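Local coordinates for UDP-N-acetylglucosamine 2-epimerase (Listeria monocytogenes, PDB 3OT5), which probably catalyses the reversible interconversion of UDP-N-acetylglucosamine and UDP-N-acetylmannosamine by inverting the configuration at C2 of the sugar, at residues Pro45-Phe57 and Ala381-Glu393. Numbering follows the deposited sequence.
Sequences PLVLALEKEPETF and ANRILAAIKSHFE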
loop_
_atom_site.group_PDB
_atom_site.type_symbol
_atom_site.label_atom_id
_atom_site.label_comp_id
_atom_site.label_asym_id
_atom_site.label_seq_id
_atom_site.Cartn_x
_atom_site.Cartn_y
_atom_site.Cartn_z
ATOM N N PRO A 45 -6.463 1.585 -9.526
ATOM C CA PRO A 45 -5.713 2.332 -10.531
ATOM C C PRO A 45 -5.465 1.525 -11.796
ATOM O O PRO A 45 -5.484 2.063 -12.899
ATOM C CB PRO A 45 -4.376 2.626 -9.831
ATOM C CG PRO A 45 -4.635 2.502 -8.435
ATOM C CD PRO A 45 -5.682 1.434 -8.297
ATOM N N LEU A 46 -5.215 0.239 -11.615
ATOM C CA LEU A 46 -4.971 -0.669 -12.715
ATOM C C LEU A 46 -6.274 -0.810 -13.507
ATOM O O LEU A 46 -6.275 -0.775 -14.748
ATOM C CB LEU A 46 -4.486 -2.005 -12.158
ATOM C CG LEU A 46 -3.844 -3.049 -13.067
ATOM C CD1 LEU A 46 -2.688 -2.443 -13.859
ATOM C CD2 LEU A 46 -3.361 -4.220 -12.202
ATOM N N VAL A 47 -7.390 -0.932 -12.799
ATOM C CA VAL A 47 -8.680 -1.036 -13.466
ATOM C C VAL A 47 -8.928 0.258 -14.257
ATOM O O VAL A 47 -9.353 0.201 -15.417
ATOM C CB VAL A 47 -9.827 -1.318 -12.488
ATOM C CG1 VAL A 47 -11.169 -1.264 -13.207
ATOM C CG2 VAL A 47 -9.616 -2.671 -11.823
ATOM N N LEU A 48 -8.659 1.411 -13.640
ATOM C CA LEU A 48 -8.806 2.692 -14.338
ATOM C C LEU A 48 -7.989 2.705 -15.618
ATOM O O LEU A 48 -8.503 3.087 -16.667
ATOM C CB LEU A 48 -8.371 3.889 -13.487
ATOM C CG LEU A 48 -9.245 4.345 -12.331
ATOM C CD1 LEU A 48 -8.665 5.634 -11.732
ATOM C CD2 LEU A 48 -10.663 4.569 -12.817
ATOM N N ALA A 49 -6.716 2.318 -15.521
ATOM C CA ALA A 49 -5.822 2.272 -16.683
ATOM C C ALA A 49 -6.414 1.417 -17.818
ATOM O O ALA A 49 -6.336 1.788 -18.996
ATOM C CB ALA A 49 -4.466 1.747 -16.285
ATOM N N LEU A 50 -6.981 0.270 -17.461
ATOM C CA LEU A 50 -7.620 -0.613 -18.437
ATOM C C LEU A 50 -8.812 0.087 -19.065
ATOM O O LEU A 50 -9.046 -0.025 -20.268
ATOM C CB LEU A 50 -8.095 -1.904 -17.777
ATOM C CG LEU A 50 -7.024 -2.902 -17.355
ATOM C CD1 LEU A 50 -7.577 -3.930 -16.354
ATOM C CD2 LEU A 50 -6.448 -3.576 -18.598
ATOM N N GLU A 51 -9.568 0.810 -18.245
ATOM C CA GLU A 51 -10.726 1.521 -18.736
ATOM C C GLU A 51 -10.364 2.754 -19.592
ATOM O O GLU A 51 -11.213 3.270 -20.308
ATOM C CB GLU A 51 -11.656 1.870 -17.588
ATOM C CG GLU A 51 -12.241 0.629 -16.948
ATOM C CD GLU A 51 -13.186 0.939 -15.826
ATOM O OE1 GLU A 51 -13.458 2.136 -15.594
ATOM O OE2 GLU A 51 -13.658 -0.018 -15.177
ATOM N N LYS A 52 -9.115 3.209 -19.530
ATOM C CA LYS A 52 -8.671 4.335 -20.358
ATOM C C LYS A 52 -8.345 3.845 -21.767
ATOM O O LYS A 52 -8.185 4.650 -22.686
ATOM C CB LYS A 52 -7.417 5.011 -19.799
ATOM C CG LYS A 52 -7.561 5.649 -18.440
ATOM C CD LYS A 52 -6.242 6.305 -18.013
ATOM C CE LYS A 52 -6.249 6.679 -16.513
ATOM N NZ LYS A 52 -7.343 7.626 -16.133
ATOM N N GLU A 53 -8.239 2.532 -21.940
ATOM C CA GLU A 53 -7.912 1.975 -23.243
ATOM C C GLU A 53 -8.928 0.882 -23.639
ATOM O O GLU A 53 -8.577 -0.282 -23.831
ATOM C CB GLU A 53 -6.460 1.476 -23.214
ATOM C CG GLU A 53 -5.889 1.128 -24.562
ATOM C CD GLU A 53 -4.409 0.752 -24.514
ATOM O OE1 GLU A 53 -3.910 0.211 -25.524
ATOM O OE2 GLU A 53 -3.753 0.998 -23.480
ATOM N N PRO A 54 -10.203 1.269 -23.773
ATOM C CA PRO A 54 -11.246 0.310 -24.116
ATOM C C PRO A 54 -11.135 -0.258 -25.527
ATOM O O PRO A 54 -11.788 -1.249 -25.812
ATOM C CB PRO A 54 -12.525 1.134 -23.978
ATOM C CG PRO A 54 -12.088 2.524 -24.287
ATOM C CD PRO A 54 -10.743 2.632 -23.652
ATOM N N GLU A 55 -10.349 0.371 -26.412
ATOM C CA GLU A 55 -10.186 -0.167 -27.759
ATOM C C GLU A 55 -9.337 -1.441 -27.716
ATOM O O GLU A 55 -9.349 -2.229 -28.665
ATOM C CB GLU A 55 -9.571 0.830 -28.765
ATOM C CG GLU A 55 -8.126 1.336 -28.528
ATOM C CD GLU A 55 -8.013 2.465 -27.497
ATOM O OE1 GLU A 55 -8.910 2.604 -26.634
ATOM O OE2 GLU A 55 -7.014 3.225 -27.566
ATOM N N THR A 56 -8.610 -1.626 -26.618
ATOM C CA THR A 56 -7.739 -2.773 -26.444
ATOM C C THR A 56 -8.227 -3.741 -25.386
ATOM O O THR A 56 -8.184 -4.939 -25.586
ATOM C CB THR A 56 -6.343 -2.329 -25.949
ATOM O OG1 THR A 56 -5.780 -1.363 -26.840
ATOM C CG2 THR A 56 -5.411 -3.523 -25.817
ATOM N N PHE A 57 -8.684 -3.204 -24.256
ATOM C CA PHE A 57 -9.105 -4.026 -23.135
ATOM C C PHE A 57 -10.575 -4.044 -22.786
ATOM O O PHE A 57 -11.302 -3.088 -22.977
ATOM C CB PHE A 57 -8.393 -3.563 -21.865
ATOM C CG PHE A 57 -6.892 -3.610 -21.941
ATOM C CD1 PHE A 57 -6.218 -4.807 -21.805
ATOM C CD2 PHE A 57 -6.152 -2.438 -22.077
ATOM C CE1 PHE A 57 -4.843 -4.847 -21.851
ATOM C CE2 PHE A 57 -4.769 -2.474 -22.126
ATOM C CZ PHE A 57 -4.115 -3.671 -22.005
ATOM N N ALA A 381 0.567 1.212 -12.993
ATOM C CA ALA A 381 -0.556 0.690 -13.769
ATOM C C ALA A 381 -0.266 0.702 -15.272
ATOM O O ALA A 381 -0.532 -0.267 -15.972
ATOM C CB ALA A 381 -1.833 1.487 -13.466
ATOM N N ASN A 382 0.297 1.806 -15.750
ATOM C CA ASN A 382 0.616 1.964 -17.160
ATOM C C ASN A 382 1.647 0.945 -17.594
ATOM O O ASN A 382 1.518 0.345 -18.660
ATOM C CB ASN A 382 1.090 3.388 -17.421
ATOM C CG ASN A 382 0.041 4.403 -17.065
ATOM O OD1 ASN A 382 0.228 5.196 -16.149
ATOM N ND2 ASN A 382 -1.119 4.314 -17.714
ATOM N N ARG A 383 2.667 0.743 -16.768
ATOM C CA ARG A 383 3.690 -0.259 -17.064
ATOM C C ARG A 383 3.060 -1.655 -17.039
ATOM O O ARG A 383 3.368 -2.491 -17.868
ATOM C CB ARG A 383 4.854 -0.176 -16.075
ATOM C CG ARG A 383 5.637 1.161 -16.141
ATOM C CD ARG A 383 6.868 1.144 -15.252
ATOM N NE ARG A 383 7.539 2.444 -15.261
ATOM C CZ ARG A 383 7.264 3.443 -14.426
ATOM N NH1 ARG A 383 6.346 3.310 -13.485
ATOM N NH2 ARG A 383 7.919 4.576 -14.523
ATOM N N ILE A 384 2.159 -1.901 -16.097
ATOM C CA ILE A 384 1.509 -3.213 -16.034
ATOM C C ILE A 384 0.740 -3.465 -17.342
ATOM O O ILE A 384 0.911 -4.508 -17.964
ATOM C CB ILE A 384 0.596 -3.362 -14.793
ATOM C CG1 ILE A 384 1.436 -3.377 -13.516
ATOM C CG2 ILE A 384 -0.239 -4.670 -14.855
ATOM C CD1 ILE A 384 0.602 -3.377 -12.223
ATOM N N LEU A 385 -0.073 -2.498 -17.770
ATOM C CA LEU A 385 -0.855 -2.653 -18.996
ATOM C C LEU A 385 0.033 -2.829 -20.216
ATOM O O LEU A 385 -0.236 -3.688 -21.044
ATOM C CB LEU A 385 -1.828 -1.492 -19.220
ATOM C CG LEU A 385 -2.964 -1.347 -18.203
ATOM C CD1 LEU A 385 -3.950 -0.274 -18.690
ATOM C CD2 LEU A 385 -3.690 -2.676 -17.996
ATOM N N ALA A 386 1.091 -2.031 -20.320
ATOM C CA ALA A 386 2.003 -2.146 -21.459
ATOM C C ALA A 386 2.588 -3.550 -21.454
ATOM O O ALA A 386 2.760 -4.166 -22.500
ATOM C CB ALA A 386 3.106 -1.086 -21.400
ATOM N N ALA A 387 2.878 -4.055 -20.260
ATOM C CA ALA A 387 3.411 -5.392 -20.104
ATOM C C ALA A 387 2.394 -6.418 -20.649
ATOM O O ALA A 387 2.734 -7.301 -21.446
ATOM C CB ALA A 387 3.720 -5.654 -18.624
ATOM N N ILE A 388 1.135 -6.272 -20.260
ATOM C CA ILE A 388 0.084 -7.171 -20.747
ATOM C C ILE A 388 -0.095 -7.001 -22.261
ATOM O O ILE A 388 -0.190 -7.999 -22.987
ATOM C CB ILE A 388 -1.243 -6.946 -20.009
ATOM C CG1 ILE A 388 -1.075 -7.284 -18.524
ATOM C CG2 ILE A 388 -2.346 -7.817 -20.613
ATOM C CD1 ILE A 388 -2.288 -6.973 -17.682
ATOM N N LYS A 389 -0.124 -5.755 -22.750
ATOM C CA LYS A 389 -0.237 -5.525 -24.201
ATOM C C LYS A 389 0.915 -6.208 -24.910
ATOM O O LYS A 389 0.725 -6.856 -25.928
ATOM C CB LYS A 389 -0.191 -4.042 -24.568
ATOM C CG LYS A 389 -1.439 -3.255 -24.285
ATOM C CD LYS A 389 -1.252 -1.765 -24.633
ATOM C CE LYS A 389 -0.839 -1.513 -26.085
ATOM N NZ LYS A 389 -1.833 -1.972 -27.092
ATOM N N SER A 390 2.111 -6.032 -24.357
ATOM C CA SER A 390 3.339 -6.624 -24.894
ATOM C C SER A 390 3.213 -8.112 -25.161
ATOM O O SER A 390 3.734 -8.610 -26.137
ATOM C CB SER A 390 4.496 -6.419 -23.912
ATOM O OG SER A 390 5.625 -7.162 -24.343
ATOM N N HIS A 391 2.541 -8.822 -24.267
ATOM C CA HIS A 391 2.363 -10.254 -24.414
ATOM C C HIS A 391 1.309 -10.598 -25.460
ATOM O O HIS A 391 1.561 -11.399 -26.342
ATOM C CB HIS A 391 1.986 -10.886 -23.070
ATOM C CG HIS A 391 1.667 -12.343 -23.160
ATOM N ND1 HIS A 391 2.630 -13.323 -23.059
ATOM C CD2 HIS A 391 0.490 -12.987 -23.350
ATOM C CE1 HIS A 391 2.062 -14.511 -23.191
ATOM N NE2 HIS A 391 0.765 -14.335 -23.373
ATOM N N PHE A 392 0.142 -9.970 -25.386
ATOM C CA PHE A 392 -0.942 -10.292 -26.322
ATOM C C PHE A 392 -0.863 -9.711 -27.726
ATOM O O PHE A 392 -1.262 -10.370 -28.677
ATOM C CB PHE A 392 -2.292 -9.933 -25.714
ATOM C CG PHE A 392 -2.672 -10.801 -24.565
ATOM C CD1 PHE A 392 -3.208 -12.058 -24.790
ATOM C CD2 PHE A 392 -2.504 -10.367 -23.261
ATOM C CE1 PHE A 392 -3.561 -12.871 -23.732
ATOM C CE2 PHE A 392 -2.867 -11.173 -22.192
ATOM C CZ PHE A 392 -3.386 -12.423 -22.423
ATOM N N GLU A 393 -0.378 -8.488 -27.857
ATOM C CA GLU A 393 -0.294 -7.849 -29.158
ATOM C C GLU A 393 1.154 -7.792 -29.626
ATOM O O GLU A 393 1.455 -7.279 -30.704
ATOM C CB GLU A 393 -0.932 -6.458 -29.077
ATOM C CG GLU A 393 -2.421 -6.533 -28.702
ATOM C CD GLU A 393 -3.095 -5.177 -28.537
ATOM O OE1 GLU A 393 -2.383 -4.151 -28.430
ATOM O OE2 GLU A 393 -4.349 -5.148 -28.489
#
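Leu46 lies across Ile384 at about a right angle, its CD1 branch meeting Ile384 CG2 at 3.5 Å, tight for two methyl carbons. A chi1 of -166° sets CG of Leu46 opposite the backbone N, on the side from which CD1 can reach Ile384. One turn of each helix approaches closely here: the methyl groups of Ala49 and Ala381 meet, with 3.9 Å between their CB atoms, and the CA atoms of Leu46 and Ala381 are 4.7 Å apart. From this point the helices diverge, their N-to-C directions differing by 56°, and Leu385 points into the gap between Ala49, Leu50 and Phe57; its modelled methyls sit closer to Ala49 and Leu50 than carbons can, which leaves their exact placement doubtful. The ring of Phe57 takes Leu385 CD2 over one face, offset toward the rim, whereas CG2 of the adjacent Thr56 sits over the centre of the opposite face. Ile388 CG2 comes to the ring edge, 4.1 Å from Phe57 CE1, and Lys389 CG reaches Phe57 CZ obliquely at 3.5 Å. In this GT-B fold the last helix, 380-392, crosses back to the N-terminal Rossmann-like domain and packs on the crossover of strand 28-34, helix 37-51 and strand 57-63. Leu50 and Phe57 also touch Val30 of strand 28-34, linking the interface to the parallel sheet. Toward the end of the contact, Lys389 bends at chi3 and chi4, bringing NZ within 2.6 Å of Glu393 OE1 on the syn side of that carboxylate. Lys389 NZ also makes a longer salt bridge to Glu53 OE1, a weak hydrogen bond at 3.4 Å. Thr56 OG1 donates to this Glu53 OE1 from the anti side, 30° out of the carboxylate plane, which probably helps hold the acid facing Lys389.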